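Local coordinates for G-protein interacting protein 1 (Dictyostelium discoideum, PDB 5Z1N) that probably binds heterotrimeric G proteins to sequester them in the cytosol during chemotaxis, its C-terminal TNFAIP8-like helical domain holding phospholipid in a central cavity, at residues V21-S29 / F131-V141. Residues are numbered along the deposited sequence; the frame is centred on the assembly and turned at random.
With PEF (di-palmitoyl-3-sn-phosphatidylethanolamine), chain B.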
loop_
_atom_site.group_PDB
_atom_site.type_symbol
_atom_site.label_atom_id
_atom_site.label_comp_id
_atom_site.label_asym_id
_atom_site.label_seq_id
_atom_site.Cartn_x
_atom_site.Cartn_y
_atom_site.Cartn_z
ATOM N N VAL A 21 7.562 -1.762 -4.162
ATOM C CA VAL A 21 7.373 -1.650 -2.716
ATOM C C VAL A 21 8.368 -2.538 -1.975
ATOM O O VAL A 21 9.011 -2.111 -1.008
ATOM C CB VAL A 21 5.923 -2.000 -2.336
ATOM C CG1 VAL A 21 5.774 -2.043 -0.830
ATOM C CG2 VAL A 21 4.968 -0.993 -2.933
ATOM N N LYS A 22 8.517 -3.785 -2.428
ATOM C CA LYS A 22 9.377 -4.735 -1.728
ATOM C C LYS A 22 10.827 -4.279 -1.731
ATOM O O LYS A 22 11.527 -4.418 -0.722
ATOM C CB LYS A 22 9.264 -6.124 -2.350
ATOM C CG LYS A 22 10.121 -7.168 -1.639
ATOM C CD LYS A 22 10.011 -8.543 -2.276
ATOM C CE LYS A 22 10.759 -9.574 -1.445
ATOM N NZ LYS A 22 10.711 -10.948 -2.021
ATOM N N LYS A 23 11.304 -3.740 -2.856
ATOM C CA LYS A 23 12.684 -3.260 -2.881
ATOM C C LYS A 23 12.877 -2.111 -1.900
ATOM O O LYS A 23 13.879 -2.067 -1.166
ATOM C CB LYS A 23 13.077 -2.831 -4.295
ATOM C CG LYS A 23 14.521 -2.353 -4.405
ATOM C CD LYS A 23 15.024 -2.376 -5.843
ATOM C CE LYS A 23 14.236 -1.423 -6.734
ATOM N NZ LYS A 23 14.637 -1.541 -8.171
ATOM N N ILE A 24 11.913 -1.185 -1.850
ATOM C CA ILE A 24 12.032 -0.078 -0.902
ATOM C C ILE A 24 12.042 -0.594 0.538
ATOM O O ILE A 24 12.847 -0.147 1.372
ATOM C CB ILE A 24 10.907 0.943 -1.146
ATOM C CG1 ILE A 24 11.189 1.710 -2.442
ATOM C CG2 ILE A 24 10.783 1.897 0.027
ATOM C CD1 ILE A 24 10.012 2.511 -2.970
ATOM N N ILE A 25 11.170 -1.559 0.845
ATOM C CA ILE A 25 11.134 -2.126 2.193
ATOM C C ILE A 25 12.467 -2.780 2.532
ATOM O O ILE A 25 12.984 -2.621 3.646
ATOM C CB ILE A 25 9.971 -3.125 2.333
ATOM C CG1 ILE A 25 8.629 -2.420 2.167
ATOM C CG2 ILE A 25 10.027 -3.818 3.693
ATOM C CD1 ILE A 25 7.454 -3.358 2.282
ATOM N N LYS A 26 13.034 -3.535 1.586
ATOM C CA LYS A 26 14.369 -4.093 1.782
ATOM C C LYS A 26 15.356 -3.004 2.180
ATOM O O LYS A 26 16.111 -3.151 3.146
ATOM C CB LYS A 26 14.848 -4.795 0.508
ATOM C CG LYS A 26 14.384 -6.231 0.347
ATOM C CD LYS A 26 15.301 -7.017 -0.587
ATOM C CE LYS A 26 15.322 -6.422 -1.980
ATOM N NZ LYS A 26 16.214 -7.201 -2.893
ATOM N N ARG A 27 15.341 -1.887 1.449
ATOM C CA ARG A 27 16.306 -0.827 1.720
ATOM C C ARG A 27 16.100 -0.187 3.089
ATOM O O ARG A 27 17.078 0.205 3.736
ATOM C CB ARG A 27 16.239 0.231 0.618
ATOM C CG ARG A 27 16.639 -0.286 -0.761
ATOM C CD ARG A 27 18.121 -0.661 -0.833
ATOM N NE ARG A 27 18.380 -2.039 -0.413
ATOM C CZ ARG A 27 18.371 -3.086 -1.230
ATOM N NH1 ARG A 27 18.622 -4.297 -0.758
ATOM N NH2 ARG A 27 18.106 -2.925 -2.520
ATOM N N VAL A 28 14.857 -0.072 3.559
ATOM C CA VAL A 28 14.631 0.625 4.823
ATOM C C VAL A 28 14.677 -0.279 6.052
ATOM O O VAL A 28 14.882 0.225 7.165
ATOM C CB VAL A 28 13.287 1.373 4.819
ATOM C CG1 VAL A 28 13.269 2.425 3.722
ATOM C CG2 VAL A 28 12.153 0.391 4.665
ATOM N N SER A 29 14.469 -1.587 5.895
ATOM C CA SER A 29 14.513 -2.486 7.044
ATOM C C SER A 29 15.397 -3.696 6.755
ATOM O O SER A 29 16.621 -3.612 6.894
ATOM C CB SER A 29 13.104 -2.927 7.448
ATOM O OG SER A 29 12.443 -3.597 6.392
ATOM N N PHE A 131 2.741 -0.899 8.924
ATOM C CA PHE A 131 4.092 -0.722 8.406
ATOM C C PHE A 131 4.083 0.098 7.122
ATOM O O PHE A 131 4.796 1.102 7.011
ATOM C CB PHE A 131 4.752 -2.078 8.168
ATOM C CG PHE A 131 6.186 -1.977 7.739
ATOM C CD1 PHE A 131 6.519 -1.909 6.398
ATOM C CD2 PHE A 131 7.198 -1.940 8.681
ATOM C CE1 PHE A 131 7.839 -1.811 6.003
ATOM C CE2 PHE A 131 8.518 -1.846 8.293
ATOM C CZ PHE A 131 8.838 -1.782 6.954
ATOM N N LEU A 132 3.276 -0.316 6.140
ATOM C CA LEU A 132 3.296 0.334 4.831
ATOM C C LEU A 132 2.797 1.769 4.896
ATOM O O LEU A 132 3.191 2.598 4.067
ATOM C CB LEU A 132 2.448 -0.453 3.834
ATOM C CG LEU A 132 2.901 -1.857 3.453
ATOM C CD1 LEU A 132 1.776 -2.552 2.715
ATOM C CD2 LEU A 132 4.160 -1.806 2.606
ATOM N N GLY A 133 1.919 2.076 5.845
ATOM C CA GLY A 133 1.404 3.415 6.014
ATOM C C GLY A 133 2.064 4.206 7.119
ATOM O O GLY A 133 1.552 5.269 7.489
ATOM N N SER A 134 3.181 3.729 7.659
ATOM C CA SER A 134 3.821 4.402 8.779
ATOM C C SER A 134 4.465 5.707 8.330
ATOM O O SER A 134 5.170 5.749 7.318
ATOM C CB SER A 134 4.872 3.493 9.409
ATOM O OG SER A 134 5.691 4.221 10.304
ATOM N N LEU A 135 4.230 6.773 9.098
ATOM C CA LEU A 135 4.938 8.025 8.858
ATOM C C LEU A 135 6.445 7.859 9.025
ATOM O O LEU A 135 7.222 8.533 8.338
ATOM C CB LEU A 135 4.407 9.109 9.797
ATOM C CG LEU A 135 4.958 10.524 9.616
ATOM C CD1 LEU A 135 4.825 10.977 8.172
ATOM C CD2 LEU A 135 4.234 11.484 10.548
ATOM N N ASP A 136 6.881 6.968 9.921
ATOM C CA ASP A 136 8.315 6.705 10.058
ATOM C C ASP A 136 8.881 6.089 8.785
ATOM O O ASP A 136 9.986 6.443 8.347
ATOM C CB ASP A 136 8.574 5.783 11.247
ATOM C CG ASP A 136 8.093 6.370 12.557
ATOM O OD1 ASP A 136 8.162 7.601 12.725
ATOM O OD2 ASP A 136 7.649 5.591 13.420
ATOM N N PHE A 137 8.138 5.153 8.188
ATOM C CA PHE A 137 8.535 4.565 6.912
ATOM C C PHE A 137 8.673 5.642 5.844
ATOM O O PHE A 137 9.674 5.693 5.118
ATOM C CB PHE A 137 7.503 3.503 6.510
ATOM C CG PHE A 137 7.779 2.824 5.194
ATOM C CD1 PHE A 137 9.059 2.429 4.843
ATOM C CD2 PHE A 137 6.740 2.547 4.321
ATOM C CE1 PHE A 137 9.296 1.794 3.634
ATOM C CE2 PHE A 137 6.972 1.909 3.117
ATOM C CZ PHE A 137 8.252 1.531 2.774
ATOM N N PHE A 138 7.692 6.543 5.767
ATOM C CA PHE A 138 7.724 7.586 4.748
ATOM C C PHE A 138 8.908 8.526 4.953
ATOM O O PHE A 138 9.639 8.828 4.004
ATOM C CB PHE A 138 6.402 8.362 4.746
ATOM C CG PHE A 138 5.202 7.532 4.359
ATOM C CD1 PHE A 138 5.354 6.338 3.668
ATOM C CD2 PHE A 138 3.919 7.950 4.690
ATOM C CE1 PHE A 138 4.250 5.576 3.314
ATOM C CE2 PHE A 138 2.813 7.194 4.342
ATOM C CZ PHE A 138 2.977 6.006 3.650
ATOM N N THR A 139 9.125 8.996 6.187
ATOM C CA THR A 139 10.225 9.932 6.421
ATOM C C THR A 139 11.573 9.283 6.120
ATOM O O THR A 139 12.440 9.896 5.474
ATOM C CB THR A 139 10.190 10.469 7.855
ATOM O OG1 THR A 139 10.303 9.387 8.783
ATOM C CG2 THR A 139 8.896 11.227 8.115
ATOM N N LYS A 140 11.761 8.036 6.564
ATOM C CA LYS A 140 12.986 7.319 6.224
ATOM C C LYS A 140 13.162 7.222 4.713
ATOM O O LYS A 140 14.257 7.443 4.192
ATOM C CB LYS A 140 12.975 5.926 6.853
ATOM C CG LYS A 140 14.168 5.056 6.471
ATOM C CD LYS A 140 15.339 5.262 7.422
ATOM C CE LYS A 140 16.570 4.484 6.968
ATOM N NZ LYS A 140 17.779 4.890 7.738
ATOM N N VAL A 141 12.087 6.900 3.993
ATOM C CA VAL A 141 12.170 6.770 2.540
ATOM C C VAL A 141 12.567 8.098 1.902
ATOM O O VAL A 141 13.442 8.154 1.029
ATOM C CB VAL A 141 10.834 6.249 1.980
ATOM C CG1 VAL A 141 10.693 6.585 0.506
ATOM C CG2 VAL A 141 10.725 4.745 2.205
HETATM C C2 PEF B . -4.680 -5.598 -9.927
HETATM C C1 PEF B . -6.200 -5.649 -10.029
HETATM N N PEF B . -9.764 -2.425 -13.514
HETATM C C3 PEF B . -4.060 -4.926 -11.142
HETATM C C4 PEF B . -9.509 -3.815 -11.549
HETATM C C5 PEF B . -10.493 -3.085 -12.452
HETATM C C10 PEF B . -3.228 -5.364 -8.046
HETATM C C11 PEF B . -2.922 -4.820 -6.673
HETATM C C12 PEF B . -1.478 -4.347 -6.553
HETATM C C13 PEF B . -1.354 -3.530 -5.271
HETATM C C14 PEF B . 0.077 -3.124 -4.938
HETATM C C15 PEF B . 0.042 -2.037 -3.867
HETATM C C16 PEF B . 1.435 -1.655 -3.388
HETATM C C17 PEF B . 1.421 -0.329 -2.631
HETATM C C18 PEF B . 0.283 -0.255 -1.619
HETATM C C19 PEF B . 0.713 0.478 -0.352
HETATM C C20 PEF B . 1.369 1.822 -0.655
HETATM C C21 PEF B . 2.703 1.941 0.071
HETATM C C22 PEF B . 3.440 3.218 -0.316
HETATM C C23 PEF B . 4.908 3.151 0.092
HETATM C C24 PEF B . 5.608 4.475 -0.184
HETATM C C25 PEF B . 7.099 4.369 0.051
HETATM C C30 PEF B . -3.186 -2.694 -10.526
HETATM C C31 PEF B . -3.362 -1.201 -10.397
HETATM C C32 PEF B . -3.603 -0.830 -8.939
HETATM C C33 PEF B . -4.976 -1.290 -8.466
HETATM C C34 PEF B . -4.972 -1.545 -6.964
HETATM C C35 PEF B . -6.381 -1.806 -6.442
HETATM C C36 PEF B . -6.352 -2.617 -5.151
HETATM C C37 PEF B . -7.659 -2.499 -4.374
HETATM C C38 PEF B . -7.676 -3.464 -3.191
HETATM C C39 PEF B . -7.995 -2.742 -1.886
HETATM C C40 PEF B . -8.056 -3.703 -0.702
HETATM C C41 PEF B . -6.732 -4.429 -0.483
HETATM C C42 PEF B . -5.600 -3.469 -0.128
HETATM C C43 PEF B . -4.348 -4.238 0.275
HETATM C C44 PEF B . -3.192 -3.300 0.596
HETATM C C45 PEF B . -2.036 -4.065 1.206
HETATM O O4 PEF B . -2.556 -6.247 -8.548
HETATM O O5 PEF B . -2.139 -3.232 -10.203
HETATM O O2 PEF B . -4.353 -4.820 -8.784
HETATM O O3 PEF B . -4.272 -3.523 -11.015
HETATM O O1P PEF B . -8.181 -7.029 -12.896
HETATM O O2P PEF B . -8.917 -6.225 -10.502
HETATM O O3P PEF B . -6.598 -5.713 -11.392
HETATM O O4P PEF B . -8.602 -4.587 -12.335
HETATM P P PEF B . -8.134 -6.015 -11.773
#
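In the TNFAIP8-like helical domain, Val21, Ile24, Ile25 and Val28 of helix 12-28 pack against Phe131, Leu132, Phe137 and Val141, a layer that borders the lipid pocket through Val21, Phe137 and Phe138. Helix 135-141 passes helix 21-28 almost perpendicularly, at 85° with axes 10.7 Å apart, and no hydrogen bond links the two segments. The Phe137 ring touches Ile24, Ile25 and Val28. With CG anti to the backbone N (chi1 179°), it reaches out between the helices, where Val28 CG2, set between its own backbone N and carbonyl carbon, meets the edge near the ring plane in a tight approach, 3.3 Å from Phe137 CE1. Ile24 CG2 lies 3.8 Å from Phe137 CZ and also touches Val141 CG2, while Ile25 CG1 approaches the same CZ. Beyond this ring Val28 CG1 rests on Val141 CG2 and on Lys140 CG; in the conformer described, Lys140 NZ forms a salt bridge with Asp144. Toward the end of helix 119-132, Ile25 divides its branches: CG2 sits 3.8 Å from Phe131 CE1, and CD1 presses on Leu132 CD2, which Val21 CG1 also reaches. Helix 31-53 adds Ala34 and Met37 against Ile25, and Leu151 and Leu154 of helix 151-158 cover Ile24. One acyl chain of the bound phosphatidylethanolamine passes alongside this layer: Val21 CG2 is 3.6 Å from PEF C17, and Phe137 CE2 lies near the last carbons, C23 and C25. Where helix 12-28 ends, Ile25 O takes two donors, Ser29 N and Ser29 OG, the hydroxyl from 42° above the carbonyl plane. Ser29 OG also lies 4.1 Å from Phe131 CZ.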